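Long-range contact in transcription factor MBP1 (Magnaporthe oryzae, PDB 4UX5), which binds DNA through this N-terminal winged helix-turn-helix domain and probably activates transcription by RNA polymerase II: residues Pro26-Gln31 with Val38-Val43. Numbering follows the deposited sequence.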
# COMPACT_ATOMS: atom_id res chain seq x y z
N PRO A 26 -6.56 -0.04 -18.29
CA PRO A 26 -5.88 -0.37 -19.55
C PRO A 26 -4.40 0.00 -19.51
O PRO A 26 -4.06 1.13 -19.13
CB PRO A 26 -6.63 0.47 -20.59
CG PRO A 26 -7.94 0.79 -19.95
CD PRO A 26 -7.64 0.93 -18.50
N VAL A 27 -3.54 -0.94 -19.87
CA VAL A 27 -2.10 -0.67 -19.93
C VAL A 27 -1.49 -1.18 -21.22
O VAL A 27 -2.06 -2.02 -21.91
CB VAL A 27 -1.34 -1.33 -18.75
CG1 VAL A 27 -1.81 -0.76 -17.41
CG2 VAL A 27 -1.51 -2.84 -18.79
N TYR A 28 -0.31 -0.65 -21.55
CA TYR A 28 0.54 -1.25 -22.56
C TYR A 28 1.56 -2.11 -21.84
O TYR A 28 2.13 -1.68 -20.83
CB TYR A 28 1.23 -0.19 -23.42
CG TYR A 28 0.28 0.75 -24.13
CD1 TYR A 28 -0.62 0.28 -25.08
CD2 TYR A 28 0.30 2.11 -23.86
CE1 TYR A 28 -1.49 1.14 -25.72
CE2 TYR A 28 -0.56 2.98 -24.51
CZ TYR A 28 -1.45 2.49 -25.44
OH TYR A 28 -2.31 3.35 -26.08
N GLU A 29 1.79 -3.32 -22.33
CA GLU A 29 2.73 -4.22 -21.67
C GLU A 29 3.78 -4.74 -22.64
O GLU A 29 3.46 -5.41 -23.62
CB GLU A 29 1.98 -5.39 -21.03
CG GLU A 29 2.88 -6.36 -20.27
CD GLU A 29 2.10 -7.39 -19.48
OE1 GLU A 29 0.87 -7.23 -19.35
OE2 GLU A 29 2.72 -8.36 -19.00
N TYR A 30 5.04 -4.43 -22.35
CA TYR A 30 6.16 -4.94 -23.13
C TYR A 30 6.68 -6.22 -22.51
O TYR A 30 7.14 -6.23 -21.37
CB TYR A 30 7.28 -3.90 -23.20
CG TYR A 30 8.53 -4.38 -23.92
CD1 TYR A 30 8.46 -4.88 -25.22
CD2 TYR A 30 9.77 -4.34 -23.30
CE1 TYR A 30 9.59 -5.32 -25.87
CE2 TYR A 30 10.91 -4.77 -23.96
CZ TYR A 30 10.81 -5.26 -25.24
OH TYR A 30 11.94 -5.70 -25.89
N GLN A 31 6.59 -7.32 -23.25
CA GLN A 31 7.04 -8.61 -22.74
C GLN A 31 8.35 -9.03 -23.41
O GLN A 31 8.58 -8.77 -24.58
CB GLN A 31 5.97 -9.68 -22.95
CG GLN A 31 4.70 -9.40 -22.16
CD GLN A 31 3.70 -10.54 -22.22
OE1 GLN A 31 3.84 -11.46 -23.02
NE2 GLN A 31 2.69 -10.49 -21.36
N VAL A 38 7.24 -4.90 -18.55
CA VAL A 38 7.16 -3.53 -18.07
C VAL A 38 5.83 -2.94 -18.52
O VAL A 38 5.52 -2.95 -19.71
CB VAL A 38 8.33 -2.66 -18.58
CG1 VAL A 38 8.14 -1.22 -18.13
CG2 VAL A 38 9.66 -3.21 -18.08
N MET A 39 5.05 -2.42 -17.58
CA MET A 39 3.73 -1.90 -17.90
C MET A 39 3.71 -0.39 -18.01
O MET A 39 4.31 0.31 -17.20
CB MET A 39 2.71 -2.36 -16.86
CG MET A 39 2.54 -3.86 -16.75
SD MET A 39 1.18 -4.32 -15.66
CE MET A 39 1.39 -6.09 -15.59
N ARG A 40 3.01 0.11 -19.02
CA ARG A 40 2.76 1.54 -19.18
C ARG A 40 1.26 1.78 -19.20
O ARG A 40 0.54 1.16 -19.98
CB ARG A 40 3.42 2.08 -20.45
CG ARG A 40 3.46 3.59 -20.52
CD ARG A 40 3.06 4.12 -21.90
NE ARG A 40 4.11 3.95 -22.90
CZ ARG A 40 4.09 4.52 -24.10
NH1 ARG A 40 3.08 5.30 -24.45
NH2 ARG A 40 5.09 4.32 -24.95
N ARG A 41 0.78 2.67 -18.34
CA ARG A 41 -0.65 2.97 -18.29
C ARG A 41 -1.12 3.71 -19.53
O ARG A 41 -0.40 4.54 -20.08
CB ARG A 41 -0.99 3.79 -17.04
CG ARG A 41 -1.43 2.96 -15.86
CD ARG A 41 -2.36 3.76 -14.97
NE ARG A 41 -1.71 4.94 -14.42
CZ ARG A 41 -1.15 4.99 -13.22
NH1 ARG A 41 -1.18 3.92 -12.43
NH2 ARG A 41 -0.58 6.11 -12.79
N ARG A 42 -2.33 3.41 -19.98
CA ARG A 42 -2.86 4.03 -21.20
C ARG A 42 -3.42 5.42 -20.94
O ARG A 42 -3.41 6.28 -21.82
CB ARG A 42 -3.93 3.14 -21.83
CG ARG A 42 -4.38 3.59 -23.21
CD ARG A 42 -5.10 2.48 -23.95
NE ARG A 42 -4.74 1.17 -23.41
CZ ARG A 42 -4.84 0.03 -24.09
NH1 ARG A 42 -5.28 0.03 -25.34
NH2 ARG A 42 -4.49 -1.11 -23.51
N VAL A 43 -3.91 5.65 -19.73
CA VAL A 43 -4.65 6.88 -19.43
C VAL A 43 -3.73 8.08 -19.14
O VAL A 43 -4.13 9.22 -19.36
CB VAL A 43 -5.61 6.67 -18.23
CG1 VAL A 43 -4.84 6.59 -16.92
CG2 VAL A 43 -6.65 7.78 -18.18
O HOH W 1 -4.95 3.43 -18.09
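The two antiparallel strands of this β-hairpin grip each other hardest at Y28. Y28 and R40 form a hydrogen-bonded pair: Y28 N reaches R40 O at 2.5 Å, nearly along the C=O axis, and R40 N returns to Y28 O at 2.7 Å, almost straight at 174°. Y30 and V38 repeat the exchange, Y30 N to V38 O and V38 N to Y30 O both spanning 3.1 Å. The Y28 ring has R40 CD at its edge, 3.9 Å from Y28 CD2. From the loop just past strand 38-41, the R42 guanidinium lies flat on the Y28 ring, planes 27° apart, with Y28 CE1 over the guanidinium centre: a cation-pi stack. A bend at chi3 (-22°) brings R42 NH2 back to V27 O in a weak bond, while buried NE finds no partner. On the face of V27, E29, M39 and R41 the two strands touch more lightly, V27 CG2 standing 4.4 Å from M39 SD. Past R41, R42 N bonds to P26 O, and a water links P26 O to V43 N, with V43 exposed. Strand 16-22 flanks 25-32 on its far edge; F115 meets Y28 edge-to-face, I112 of helix 110-114 packs beside it, and W90 of strand 88-91 touches M39 and R41.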